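Local coordinates for protein mucin-like protocadherin (Homo sapiens, PDB 6OAE) that probably mediates, through an extracellular region whose first two cadherin repeats form this chain, calcium-dependent adhesion between microvilli with CDHR2, at residues 3-9 with 26-32; 166-170 with 202-206; 178-182 with 193-197. The contacts are given in a common frame with arbitrary orientation. Residues are numbered along the deposited sequence.

Interaction 1 of 3, residues 3-9 with 26-32; sequences AQYCSVN and VDIHVPE
The N-terminal segment 3-9 runs antiparallel to 26-32 at the edge of the first cadherin repeat. The register runs Gln4-Pro31, Cys6-Val30, Ser7-His29 and Val8-Ile28, with Ser7 CA 5.1 Å from His29 CA. Pairing amounts to a single hydrogen-bonded bridge: Ser7 N donates to His29 O at 3.0 Å, and His29 N to Ser7 O at 2.8 Å, with Ser7 and Val8 extended. Cys6 CA adds a CH···O contact to His29 O (3.1 Å), and beside the bridge His29 CB (chi1 t) lies in van der Waals contact with Ser7 OG at 3.4 Å. Toward Asn9, whose psi of -15° breaks the extended run, a water takes over, accepting from Asn9 N (2.8 Å) and donating to Asn9 OD1 (2.9 Å) and Asp27 O (2.7 Å).

Apolar packing supplements these bonds. Pro31 points toward 3-9, its CG lying 3.4 Å from Gln4 C and its CD 3.9 Å from Cys6 SG. Val8 (chi1 m) places CB 4.0 Å from Val26 CG2 and CG1 4.1 Å from Ile28 CG1.

Such an N-terminal segment, bridged to 26-32 before the chain continues as strand 12-16 in the other sheet, is characteristic of cadherin repeats. Segment 26-32 also bonds through its backbone to Leu54 and Asn52, Ile28 and Val30 touch Val36 of strand 35-38, and the Cys6-Cys74 disulfide ties 3-9 to strand 67-76.

Interaction 2 of 3, residues 166-170 with 202-206; sequences PLDFY and NVVPA
This is a small, mainly apolar packing contact at the C-terminal end of the second cadherin repeat, where the loop between strands 158-163 and 174-182 folds over the last residues of strand 194-204. The calcium sites lie at the other end of the repeat. The two segments bury 256 Å² in all, and their backbones come closest at Phe169 and Val203, whose CA atoms are 5.6 Å apart.

Segment 166-170 has no regular secondary structure. Leu167 (phi/psi -78/156°) and Asp168 (-145/104°) are extended, after which Phe169 (-55/-40°) and Tyr170 (-72/-47°) turn in the helical region. Asp168 OD1 accepts a hydrogen bond from Glu171 N and a weak one from Tyr170 N (3.1 Å). Segment 202-206 stays extended to Pro205 (C-gamma endo).

Leu167, Phe169, Val203 and Pro205 all direct their CA-to-CB bonds toward the opposing segment. Phe169, with chi1 t and chi2 76°, reaches across Val203 to Pro205. Pro205 CG stands 3.8 Å from the centroid of the Phe169 ring and 10° off its normal, a CH-pi contact over the face. Val203 O lies near the ring plane, 3.4 Å from Phe169 CD1. Val203 (chi1 t) brings CG1 to 4.0 Å from Phe169 CB and 4.2 Å from Leu167 CB.

Just beyond 166-170 the loop is hydrogen-bonded to the strand through Val203-Pro173, and Glu111 bridges both sides, OE1 receiving Phe169 N and its backbone bonding to Val204. Within the segments, apart from the Val203 carbonyl at the ring edge, the contact is apolar and CH-pi, resting on close packing, not directed hydrogen bonds.

Interaction 3 of 3, residues 178-182 with 193-197; sequences WLLVR and HTATA
Four backbone hydrogen bonds join strands 178-182 and 194-197 as neighbours in the beta hairpin of the second cadherin repeat. Leu179 N donates to Ala197 O at 2.8 Å and Ala197 N to Leu179 O at 2.9 Å; Val181 N to Ala195 O at 2.9 Å and Ala195 N to Val181 O at 3.0 Å. These hydrogen-bonded pairs alternate with the non-hydrogen-bonded pairs Leu180-Thr196 (CA-CA 4.6 Å) and Arg182-Thr194 (4.4 Å). The axes run antiparallel at 163°, 4.7 Å apart. Between the bonds, CH···O contacts recur, such as Thr194 CA to Val181 O at 3.2 Å.

At the calcium-binding end of the repeat, His193 ND1 bonds to Asp183, itself a calcium ligand, and the end of Arg182 leads away, NH2 hydrogen-bonding to Pro185 O. Leu179, Val181, Ala195 and Ala197 share one face, where Val181 (chi1 p) sets CG1 3.7 Å from Ala195 CB. On the other, Leu180 (chi1 m, chi2 t) brings CD2 to 3.5 Å from Thr196 CG2.

From the N terminus, interaction 1 comes first and closes a short loop holding strand 12-16, tying the leading segment of the first repeat to the 26-32 edge. The chain then completes that repeat, passes the calcium-binding linker and enters the second. There 166-170 opens interaction 2, which is completed only at 202-206; interaction 3, pairing 178-182 with 193-197, both opens and closes within that span. Interactions 2 and 3 share strand 194-204 at points toward its two ends, their centres about 27 Å apart. Interaction 1 is far away, about 78 Å from interaction 2 centre to centre, so the outer contacts mark opposite ends of the two-repeat rod.

Interaction 1 of 3, residues 3-9 with 26-32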
ATOM      1  N   ALA A   3      33.607  26.982 -18.181  1.00 66.91           N
ATOM      2  CA  ALA A   3      33.084  25.557 -18.178  1.00 66.76           C
ATOM      3  C   ALA A   3      33.926  24.697 -17.224  1.00 63.27           C
ATOM      4  O   ALA A   3      34.378  23.603 -17.642  1.00 66.98           O
ATOM      5  CB  ALA A   3      33.081  25.002 -19.589  1.00 67.38           C
ATOM      6  N   GLN A   4      34.116  25.178 -15.988  1.00 59.75           N
ATOM      7  CA  GLN A   4      35.010  24.571 -14.957  1.00 57.57           C
ATOM      8  C   GLN A   4      34.214  24.221 -13.697  1.00 51.05           C
ATOM      9  O   GLN A   4      34.797  24.238 -12.592  1.00 47.62           O
ATOM     10  CB  GLN A   4      36.172  25.529 -14.650  1.00 61.62           C
ATOM     11  CG  GLN A   4      37.191  25.614 -15.778  1.00 63.85           C
ATOM     12  CD  GLN A   4      37.799  24.260 -16.048  1.00 67.21           C
ATOM     13  OE1 GLN A   4      37.643  23.697 -17.128  1.00 71.19           O
ATOM     14  NE2 GLN A   4      38.475  23.716 -15.047  1.00 67.20           N
ATOM     15  N   TYR A   5      32.930  23.897 -13.857  1.00 46.69           N
ATOM     16  CA  TYR A   5      32.051  23.427 -12.760  1.00 42.93           C
ATOM     17  C   TYR A   5      31.376  22.132 -13.201  1.00 39.65           C
ATOM     18  O   TYR A   5      30.897  22.080 -14.334  1.00 35.25           O
ATOM     19  CB  TYR A   5      30.992  24.466 -12.387  1.00 43.84           C
ATOM     20  CG  TYR A   5      31.530  25.681 -11.671  1.00 46.00           C
ATOM     21  CD1 TYR A   5      32.283  25.565 -10.506  1.00 45.33           C
ATOM     22  CD2 TYR A   5      31.272  26.957 -12.154  1.00 47.76           C
ATOM     23  CE1 TYR A   5      32.781  26.686  -9.852  1.00 46.97           C
ATOM     24  CE2 TYR A   5      31.757  28.084 -11.511  1.00 46.85           C
ATOM     25  CZ  TYR A   5      32.514  27.952 -10.359  1.00 47.07           C
ATOM     26  OH  TYR A   5      32.981  29.083  -9.748  1.00 46.93           O
ATOM     27  N   CYS A   6      31.356  21.142 -12.313  1.00 37.62           N
ATOM     28  CA  CYS A   6      30.556  19.903 -12.452  1.00 39.13           C
ATOM     29  C   CYS A   6      29.104  20.266 -12.728  1.00 35.33           C
ATOM     30  O   CYS A   6      28.641  21.227 -12.120  1.00 31.57           O
ATOM     31  CB  CYS A   6      30.537  19.088 -11.175  1.00 42.83           C
ATOM     32  SG  CYS A   6      31.915  17.933 -11.037  1.00 54.04           S
ATOM     33  N   SER A   7      28.439  19.502 -13.594  1.00 32.15           N
ATOM     34  CA  SER A   7      27.005  19.658 -13.916  1.00 30.94           C
ATOM     35  C   SER A   7      26.386  18.308 -14.305  1.00 30.91           C
ATOM     36  O   SER A   7      27.128  17.342 -14.660  1.00 30.56           O
ATOM     37  CB  SER A   7      26.801  20.678 -15.001  1.00 31.91           C
ATOM     38  OG  SER A   7      27.406  20.264 -16.212  1.00 31.39           O
ATOM     39  N   VAL A   8      25.071  18.267 -14.199  1.00 28.87           N
ATOM     40  CA  VAL A   8      24.172  17.222 -14.737  1.00 28.41           C
ATOM     41  C   VAL A   8      23.060  17.977 -15.461  1.00 28.67           C
ATOM     42  O   VAL A   8      22.695  19.097 -14.987  1.00 28.77           O
ATOM     43  CB  VAL A   8      23.645  16.294 -13.628  1.00 27.37           C
ATOM     44  CG1 VAL A   8      24.793  15.548 -12.976  1.00 26.95           C
ATOM     45  CG2 VAL A   8      22.818  17.026 -12.560  1.00 27.54           C
ATOM     46  N   ASN A   9      22.562  17.414 -16.553  1.00 28.77           N
ATOM     47  CA  ASN A   9      21.462  17.995 -17.369  1.00 30.94           C
ATOM     48  C   ASN A   9      20.116  17.671 -16.711  1.00 27.31           C
ATOM     49  O   ASN A   9      19.143  18.292 -17.078  1.00 25.21           O
ATOM     50  CB  ASN A   9      21.510  17.508 -18.818  1.00 35.89           C
ATOM     51  CG  ASN A   9      20.987  16.101 -19.019  1.00 41.49           C
ATOM     52  OD1 ASN A   9      21.304  15.183 -18.255  1.00 50.57           O
ATOM     53  ND2 ASN A   9      20.191  15.907 -20.060  1.00 49.14           N
ATOM     54  N   VAL A  26      22.206   9.353 -15.161  1.00 24.58           N
ATOM     55  CA  VAL A  26      22.713  10.626 -15.728  1.00 25.98           C
ATOM     56  C   VAL A  26      24.233  10.591 -15.873  1.00 25.85           C
ATOM     57  O   VAL A  26      24.916   9.982 -15.042  1.00 25.33           O
ATOM     58  CB  VAL A  26      22.218  11.809 -14.868  1.00 26.19           C
ATOM     59  CG1 VAL A  26      22.939  11.918 -13.535  1.00 26.86           C
ATOM     60  CG2 VAL A  26      22.285  13.120 -15.625  1.00 27.54           C
ATOM     61  N   ASP A  27      24.709  11.255 -16.914  1.00 27.28           N
ATOM     62  CA  ASP A  27      26.141  11.565 -17.137  1.00 30.54           C
ATOM     63  C   ASP A  27      26.488  12.781 -16.266  1.00 30.69           C
ATOM     64  O   ASP A  27      25.716  13.761 -16.236  1.00 31.44           O
ATOM     65  CB  ASP A  27      26.417  11.747 -18.626  1.00 34.38           C
ATOM     66  CG  ASP A  27      26.288  10.464 -19.448  1.00 37.58           C
ATOM     67  OD1 ASP A  27      25.764   9.444 -18.930  1.00 42.20           O
ATOM     68  OD2 ASP A  27      26.713  10.483 -20.600  1.00 42.01           O
ATOM     69  N   ILE A  28      27.586  12.707 -15.542  1.00 28.65           N
ATOM     70  CA  ILE A  28      28.094  13.835 -14.726  1.00 29.67           C
ATOM     71  C   ILE A  28      29.188  14.485 -15.564  1.00 32.03           C
ATOM     72  O   ILE A  28      30.160  13.782 -15.916  1.00 32.15           O
ATOM     73  CB  ILE A  28      28.592  13.368 -13.356  1.00 29.27           C
ATOM     74  CG1 ILE A  28      27.518  12.554 -12.616  1.00 27.69           C
ATOM     75  CG2 ILE A  28      29.087  14.557 -12.519  1.00 29.94           C
ATOM     76  CD1 ILE A  28      28.060  11.702 -11.498  1.00 27.49           C
ATOM     77  N   HIS A  29      29.005  15.752 -15.906  1.00 34.23           N
ATOM     78  CA  HIS A  29      30.038  16.564 -16.603  0.50 35.12           C
ATOM     79  C   HIS A  29      31.053  16.988 -15.545  1.00 35.96           C
ATOM     80  O   HIS A  29      30.652  17.726 -14.604  1.00 35.51           O
ATOM     81  CB  HIS A  29      29.450  17.758 -17.364  0.50 36.19           C
ATOM     82  CG  HIS A  29      30.511  18.702 -17.834  0.50 37.74           C
ATOM     83  ND1 HIS A  29      31.407  18.365 -18.833  0.50 37.49           N
ATOM     84  CD2 HIS A  29      30.844  19.947 -17.426  0.50 38.04           C
ATOM     85  CE1 HIS A  29      32.236  19.371 -19.030  0.50 37.97           C
ATOM     86  NE2 HIS A  29      31.910  20.355 -18.177  0.50 38.27           N
ATOM     87  N   VAL A  30      32.291  16.511 -15.675  1.00 36.54           N
ATOM     88  CA  VAL A  30      33.381  16.742 -14.695  1.00 39.19           C
ATOM     89  C   VAL A  30      34.469  17.526 -15.416  1.00 41.97           C
ATOM     90  O   VAL A  30      34.939  17.075 -16.455  1.00 41.50           O
ATOM     91  CB  VAL A  30      33.892  15.412 -14.111  1.00 40.14           C
ATOM     92  CG1 VAL A  30      35.007  15.637 -13.104  1.00 40.52           C
ATOM     93  CG2 VAL A  30      32.754  14.607 -13.474  1.00 38.57           C
ATOM     94  N   PRO A  31      34.890  18.717 -14.922  1.00 44.47           N
ATOM     95  CA  PRO A  31      35.962  19.471 -15.579  1.00 45.69           C
ATOM     96  C   PRO A  31      37.285  18.705 -15.464  1.00 46.85           C
ATOM     97  O   PRO A  31      37.472  18.023 -14.456  1.00 44.80           O
ATOM     98  CB  PRO A  31      36.046  20.803 -14.810  1.00 45.61           C
ATOM     99  CG  PRO A  31      34.759  20.862 -13.992  1.00 46.00           C
ATOM    100  CD  PRO A  31      34.381  19.414 -13.729  1.00 45.49           C
ATOM    101  N   GLU A  32      38.164  18.825 -16.466  1.00 49.39           N
ATOM    102  CA  GLU A  32      39.528  18.226 -16.422  1.00 50.53           C
ATOM    103  C   GLU A  32      40.176  18.641 -15.092  1.00 48.88           C
ATOM    104  O   GLU A  32      40.111  19.838 -14.765  1.00 49.72           O
ATOM    105  CB  GLU A  32      40.363  18.655 -17.635  1.00 54.36           C
ATOM    106  CG  GLU A  32      41.670  17.886 -17.776  1.00 58.00           C
ATOM    107  CD  GLU A  32      41.506  16.380 -17.939  1.00 61.87           C
ATOM    108  OE1 GLU A  32      40.771  15.957 -18.868  1.00 64.53           O
ATOM    109  OE2 GLU A  32      42.098  15.630 -17.128  1.00 64.02           O
TER
HETATM  110  O   HOH W   1      24.101  15.338 -17.702  1.00 28.76           O

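Interaction 2 of 3, residues 166-170 with 202-206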
ATOM      1  N   PRO A 166     -35.738  -7.366  12.050  1.00 24.48           N
ATOM      2  CA  PRO A 166     -35.782  -8.082  13.325  1.00 23.89           C
ATOM      3  C   PRO A 166     -35.298  -9.529  13.171  1.00 22.63           C
ATOM      4  O   PRO A 166     -35.657 -10.175  12.216  1.00 23.70           O
ATOM      5  CB  PRO A 166     -37.257  -8.012  13.768  1.00 23.46           C
ATOM      6  CG  PRO A 166     -37.874  -6.913  12.946  1.00 24.60           C
ATOM      7  CD  PRO A 166     -37.029  -6.742  11.696  1.00 23.87           C
ATOM      8  N   LEU A 167     -34.463  -9.984  14.101  1.00 22.07           N
ATOM      9  CA  LEU A 167     -33.957 -11.364  14.151  1.00 22.22           C
ATOM     10  C   LEU A 167     -35.060 -12.258  14.717  1.00 23.69           C
ATOM     11  O   LEU A 167     -35.974 -11.750  15.450  1.00 24.36           O
ATOM     12  CB  LEU A 167     -32.693 -11.429  15.009  1.00 22.69           C
ATOM     13  CG  LEU A 167     -31.536 -10.566  14.509  1.00 22.82           C
ATOM     14  CD1 LEU A 167     -30.398 -10.550  15.520  1.00 22.74           C
ATOM     15  CD2 LEU A 167     -31.048 -11.067  13.157  1.00 22.87           C
ATOM     16  N   ASP A 168     -34.975 -13.528  14.390  1.00 22.94           N
ATOM     17  CA  ASP A 168     -35.913 -14.561  14.883  1.00 23.12           C
ATOM     18  C   ASP A 168     -35.099 -15.839  15.080  1.00 22.28           C
ATOM     19  O   ASP A 168     -34.782 -16.487  14.104  1.00 22.60           O
ATOM     20  CB  ASP A 168     -37.074 -14.688  13.896  1.00 23.07           C
ATOM     21  CG  ASP A 168     -38.156 -15.655  14.330  1.00 22.69           C
ATOM     22  OD1 ASP A 168     -37.827 -16.605  15.071  1.00 21.11           O
ATOM     23  OD2 ASP A 168     -39.324 -15.442  13.903  1.00 22.85           O
ATOM     24  N   PHE A 169     -34.799 -16.169  16.327  1.00 22.40           N
ATOM     25  CA  PHE A 169     -33.975 -17.323  16.740  1.00 22.94           C
ATOM     26  C   PHE A 169     -34.528 -18.635  16.163  1.00 23.07           C
ATOM     27  O   PHE A 169     -33.722 -19.476  15.748  1.00 22.83           O
ATOM     28  CB  PHE A 169     -33.919 -17.386  18.262  1.00 23.80           C
ATOM     29  CG  PHE A 169     -33.311 -18.640  18.798  1.00 25.73           C
ATOM     30  CD1 PHE A 169     -31.937 -18.812  18.767  1.00 25.91           C
ATOM     31  CD2 PHE A 169     -34.106 -19.643  19.339  1.00 25.20           C
ATOM     32  CE1 PHE A 169     -31.367 -19.971  19.261  1.00 27.67           C
ATOM     33  CE2 PHE A 169     -33.526 -20.798  19.833  1.00 27.49           C
ATOM     34  CZ  PHE A 169     -32.161 -20.963  19.790  1.00 27.35           C
ATOM     35  N   TYR A 170     -35.854 -18.806  16.146  1.00 22.46           N
ATOM     36  CA  TYR A 170     -36.514 -20.064  15.730  1.00 23.60           C
ATOM     37  C   TYR A 170     -36.368 -20.228  14.219  1.00 25.40           C
ATOM     38  O   TYR A 170     -36.000 -21.348  13.749  1.00 25.56           O
ATOM     39  CB  TYR A 170     -37.957 -20.091  16.257  1.00 23.87           C
ATOM     40  CG  TYR A 170     -37.942 -20.054  17.756  1.00 23.12           C
ATOM     41  CD1 TYR A 170     -37.665 -21.196  18.483  1.00 23.37           C
ATOM     42  CD2 TYR A 170     -38.115 -18.863  18.443  1.00 23.34           C
ATOM     43  CE1 TYR A 170     -37.598 -21.169  19.861  1.00 24.07           C
ATOM     44  CE2 TYR A 170     -38.063 -18.819  19.828  1.00 24.36           C
ATOM     45  CZ  TYR A 170     -37.797 -19.978  20.534  1.00 23.53           C
ATOM     46  OH  TYR A 170     -37.736 -19.968  21.879  1.00 25.88           O
ATOM     47  N   ASN A 202     -24.561 -15.716  14.978  1.00 25.56           N
ATOM     48  CA  ASN A 202     -25.330 -16.696  15.784  0.50 27.52           C
ATOM     49  C   ASN A 202     -26.318 -15.928  16.668  1.00 26.58           C
ATOM     50  O   ASN A 202     -25.855 -15.151  17.537  1.00 26.98           O
ATOM     51  CB  ASN A 202     -24.404 -17.593  16.600  0.50 29.24           C
ATOM     52  CG  ASN A 202     -25.153 -18.729  17.254  0.50 30.91           C
ATOM     53  OD1 ASN A 202     -26.056 -19.305  16.647  0.50 33.66           O
ATOM     54  ND2 ASN A 202     -24.783 -19.058  18.484  0.50 33.27           N
ATOM     55  N   VAL A 203     -27.614 -16.128  16.441  1.00 25.77           N
ATOM     56  CA  VAL A 203     -28.690 -15.427  17.180  1.00 25.59           C
ATOM     57  C   VAL A 203     -28.817 -16.141  18.520  1.00 26.45           C
ATOM     58  O   VAL A 203     -28.919 -17.359  18.509  1.00 25.30           O
ATOM     59  CB  VAL A 203     -30.021 -15.416  16.408  1.00 25.58           C
ATOM     60  CG1 VAL A 203     -31.122 -14.710  17.180  1.00 25.47           C
ATOM     61  CG2 VAL A 203     -29.864 -14.791  15.040  1.00 25.99           C
ATOM     62  N   VAL A 204     -28.787 -15.402  19.619  1.00 26.90           N
ATOM     63  CA  VAL A 204     -28.992 -15.994  20.965  1.00 29.14           C
ATOM     64  C   VAL A 204     -30.427 -15.653  21.343  1.00 29.25           C
ATOM     65  O   VAL A 204     -30.915 -14.562  21.061  1.00 29.08           O
ATOM     66  CB  VAL A 204     -27.929 -15.555  21.989  1.00 31.12           C
ATOM     67  CG1 VAL A 204     -26.536 -15.948  21.511  1.00 32.17           C
ATOM     68  CG2 VAL A 204     -27.970 -14.087  22.312  1.00 32.18           C
ATOM     69  N   PRO A 205     -31.167 -16.592  21.937  1.00 31.28           N
ATOM     70  CA  PRO A 205     -32.566 -16.331  22.293  1.00 33.43           C
ATOM     71  C   PRO A 205     -32.750 -15.412  23.508  1.00 38.00           C
ATOM     72  O   PRO A 205     -31.810 -15.218  24.249  1.00 36.98           O
ATOM     73  CB  PRO A 205     -33.129 -17.735  22.595  1.00 32.99           C
ATOM     74  CG  PRO A 205     -31.945 -18.630  22.848  1.00 30.98           C
ATOM     75  CD  PRO A 205     -30.718 -17.948  22.287  1.00 32.24           C
ATOM     76  N   ALA A 206     -33.957 -14.864  23.668  1.00 42.93           N
ATOM     77  CA  ALA A 206     -34.452 -14.248  24.932  1.00 45.86           C
ATOM     78  C   ALA A 206     -34.437 -15.301  26.051  1.00 48.33           C
ATOM     79  O   ALA A 206     -33.503 -15.492  26.849  1.00 52.71           O
ATOM     80  CB  ALA A 206     -35.853 -13.705  24.735  1.00 45.42           C
TER

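Interaction 3 of 3, residues 178-182 with 193-197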
ATOM      1  N   TRP A 178     -19.753 -14.548   3.308  1.00 25.41           N
ATOM      2  CA  TRP A 178     -18.404 -14.278   2.766  1.00 27.85           C
ATOM      3  C   TRP A 178     -18.211 -12.766   2.842  1.00 25.18           C
ATOM      4  O   TRP A 178     -19.109 -12.021   2.362  1.00 24.14           O
ATOM      5  CB  TRP A 178     -18.240 -14.759   1.330  1.00 33.20           C
ATOM      6  CG  TRP A 178     -18.006 -16.225   1.185  1.00 39.45           C
ATOM      7  CD1 TRP A 178     -16.912 -16.927   1.605  1.00 41.19           C
ATOM      8  CD2 TRP A 178     -18.879 -17.169   0.538  1.00 43.29           C
ATOM      9  NE1 TRP A 178     -17.052 -18.252   1.277  1.00 44.28           N
ATOM     10  CE2 TRP A 178     -18.247 -18.431   0.619  1.00 44.95           C
ATOM     11  CE3 TRP A 178     -20.131 -17.075  -0.093  1.00 45.24           C
ATOM     12  CZ2 TRP A 178     -18.833 -19.590   0.091  1.00 47.70           C
ATOM     13  CZ3 TRP A 178     -20.708 -18.219  -0.612  1.00 47.50           C
ATOM     14  CH2 TRP A 178     -20.067 -19.461  -0.521  1.00 47.16           C
ATOM     15  N   LEU A 179     -17.121 -12.342   3.443  1.00 23.58           N
ATOM     16  CA  LEU A 179     -16.671 -10.939   3.433  1.00 23.40           C
ATOM     17  C   LEU A 179     -15.488 -10.860   2.475  1.00 22.62           C
ATOM     18  O   LEU A 179     -14.493 -11.553   2.728  1.00 22.99           O
ATOM     19  CB  LEU A 179     -16.286 -10.519   4.848  1.00 23.23           C
ATOM     20  CG  LEU A 179     -15.871  -9.058   4.996  1.00 23.25           C
ATOM     21  CD1 LEU A 179     -16.986  -8.099   4.609  1.00 24.26           C
ATOM     22  CD2 LEU A 179     -15.417  -8.808   6.405  1.00 23.73           C
ATOM     23  N   LEU A 180     -15.618 -10.073   1.412  1.00 21.68           N
ATOM     24  CA  LEU A 180     -14.545  -9.862   0.411  1.00 23.47           C
ATOM     25  C   LEU A 180     -13.987  -8.470   0.598  1.00 22.20           C
ATOM     26  O   LEU A 180     -14.758  -7.551   0.905  1.00 22.44           O
ATOM     27  CB  LEU A 180     -15.091  -9.982  -1.011  1.00 25.93           C
ATOM     28  CG  LEU A 180     -15.950 -11.205  -1.298  1.00 29.98           C
ATOM     29  CD1 LEU A 180     -16.395 -11.192  -2.754  1.00 32.62           C
ATOM     30  CD2 LEU A 180     -15.200 -12.479  -0.981  1.00 31.42           C
ATOM     31  N   VAL A 181     -12.693  -8.308   0.375  1.00 21.23           N
ATOM     32  CA  VAL A 181     -12.108  -6.951   0.317  1.00 21.15           C
ATOM     33  C   VAL A 181     -11.232  -6.915  -0.927  1.00 21.62           C
ATOM     34  O   VAL A 181     -10.581  -7.940  -1.205  1.00 22.25           O
ATOM     35  CB  VAL A 181     -11.340  -6.588   1.603  1.00 20.75           C
ATOM     36  CG1 VAL A 181     -10.135  -7.501   1.849  1.00 21.00           C
ATOM     37  CG2 VAL A 181     -10.933  -5.129   1.594  1.00 21.19           C
ATOM     38  N   ARG A 182     -11.241  -5.798  -1.645  1.00 21.49           N
ATOM     39  CA  ARG A 182     -10.303  -5.564  -2.771  1.00 22.45           C
ATOM     40  C   ARG A 182      -9.697  -4.180  -2.567  1.00 22.33           C
ATOM     41  O   ARG A 182     -10.320  -3.350  -1.846  1.00 21.06           O
ATOM     42  CB  ARG A 182     -10.988  -5.757  -4.133  1.00 23.61           C
ATOM     43  CG  ARG A 182     -12.119  -4.788  -4.406  1.00 25.14           C
ATOM     44  CD  ARG A 182     -12.676  -4.787  -5.826  1.00 26.83           C
ATOM     45  NE  ARG A 182     -13.656  -3.706  -5.930  1.00 27.03           N
ATOM     46  CZ  ARG A 182     -14.952  -3.783  -5.596  1.00 30.38           C
ATOM     47  NH1 ARG A 182     -15.494  -4.904  -5.141  1.00 31.89           N
ATOM     48  NH2 ARG A 182     -15.720  -2.719  -5.734  1.00 29.78           N
ATOM     49  N   HIS A 193      -6.037  -6.843  -5.893  1.00 26.62           N
ATOM     50  CA  HIS A 193      -5.842  -7.962  -4.948  1.00 25.44           C
ATOM     51  C   HIS A 193      -7.097  -8.104  -4.107  1.00 24.72           C
ATOM     52  O   HIS A 193      -7.632  -7.066  -3.697  1.00 22.07           O
ATOM     53  CB  HIS A 193      -4.632  -7.723  -4.068  1.00 26.53           C
ATOM     54  CG  HIS A 193      -3.410  -7.371  -4.839  1.00 27.84           C
ATOM     55  ND1 HIS A 193      -2.967  -6.078  -4.914  1.00 27.22           N
ATOM     56  CD2 HIS A 193      -2.560  -8.131  -5.579  1.00 29.16           C
ATOM     57  CE1 HIS A 193      -1.871  -6.043  -5.658  1.00 29.29           C
ATOM     58  NE2 HIS A 193      -1.604  -7.297  -6.084  1.00 28.15           N
ATOM     59  N   THR A 194      -7.500  -9.343  -3.850  1.00 24.38           N
ATOM     60  CA  THR A 194      -8.727  -9.670  -3.090  1.00 25.22           C
ATOM     61  C   THR A 194      -8.326 -10.578  -1.933  1.00 25.88           C
ATOM     62  O   THR A 194      -7.439 -11.427  -2.130  1.00 26.94           O
ATOM     63  CB  THR A 194      -9.796 -10.308  -3.986  1.00 27.27           C
ATOM     64  OG1 THR A 194     -10.160  -9.349  -4.977  1.00 29.39           O
ATOM     65  CG2 THR A 194     -11.057 -10.696  -3.242  1.00 28.81           C
ATOM     66  N   ALA A 195      -8.959 -10.381  -0.780  1.00 24.19           N
ATOM     67  CA  ALA A 195      -8.896 -11.266   0.392  1.00 23.32           C
ATOM     68  C   ALA A 195     -10.342 -11.611   0.763  1.00 24.47           C
ATOM     69  O   ALA A 195     -11.271 -10.815   0.442  1.00 22.75           O
ATOM     70  CB  ALA A 195      -8.155 -10.601   1.512  1.00 23.99           C
ATOM     71  N   THR A 196     -10.530 -12.782   1.366  1.00 23.86           N
ATOM     72  CA  THR A 196     -11.858 -13.322   1.718  1.00 24.76           C
ATOM     73  C   THR A 196     -11.784 -13.811   3.160  1.00 24.21           C
ATOM     74  O   THR A 196     -10.703 -14.224   3.600  1.00 24.57           O
ATOM     75  CB  THR A 196     -12.308 -14.427   0.750  1.00 26.68           C
ATOM     76  OG1 THR A 196     -11.584 -15.607   1.058  1.00 30.46           O
ATOM     77  CG2 THR A 196     -12.093 -14.106  -0.706  1.00 27.86           C
ATOM     78  N   ALA A 197     -12.889 -13.702   3.870  1.00 23.33           N
ATOM     79  CA  ALA A 197     -13.052 -14.222   5.238  1.00 22.96           C
ATOM     80  C   ALA A 197     -14.515 -14.634   5.384  1.00 24.22           C
ATOM     81  O   ALA A 197     -15.330 -14.208   4.544  1.00 22.50           O
ATOM     82  CB  ALA A 197     -12.634 -13.194   6.240  1.00 22.89           C
TER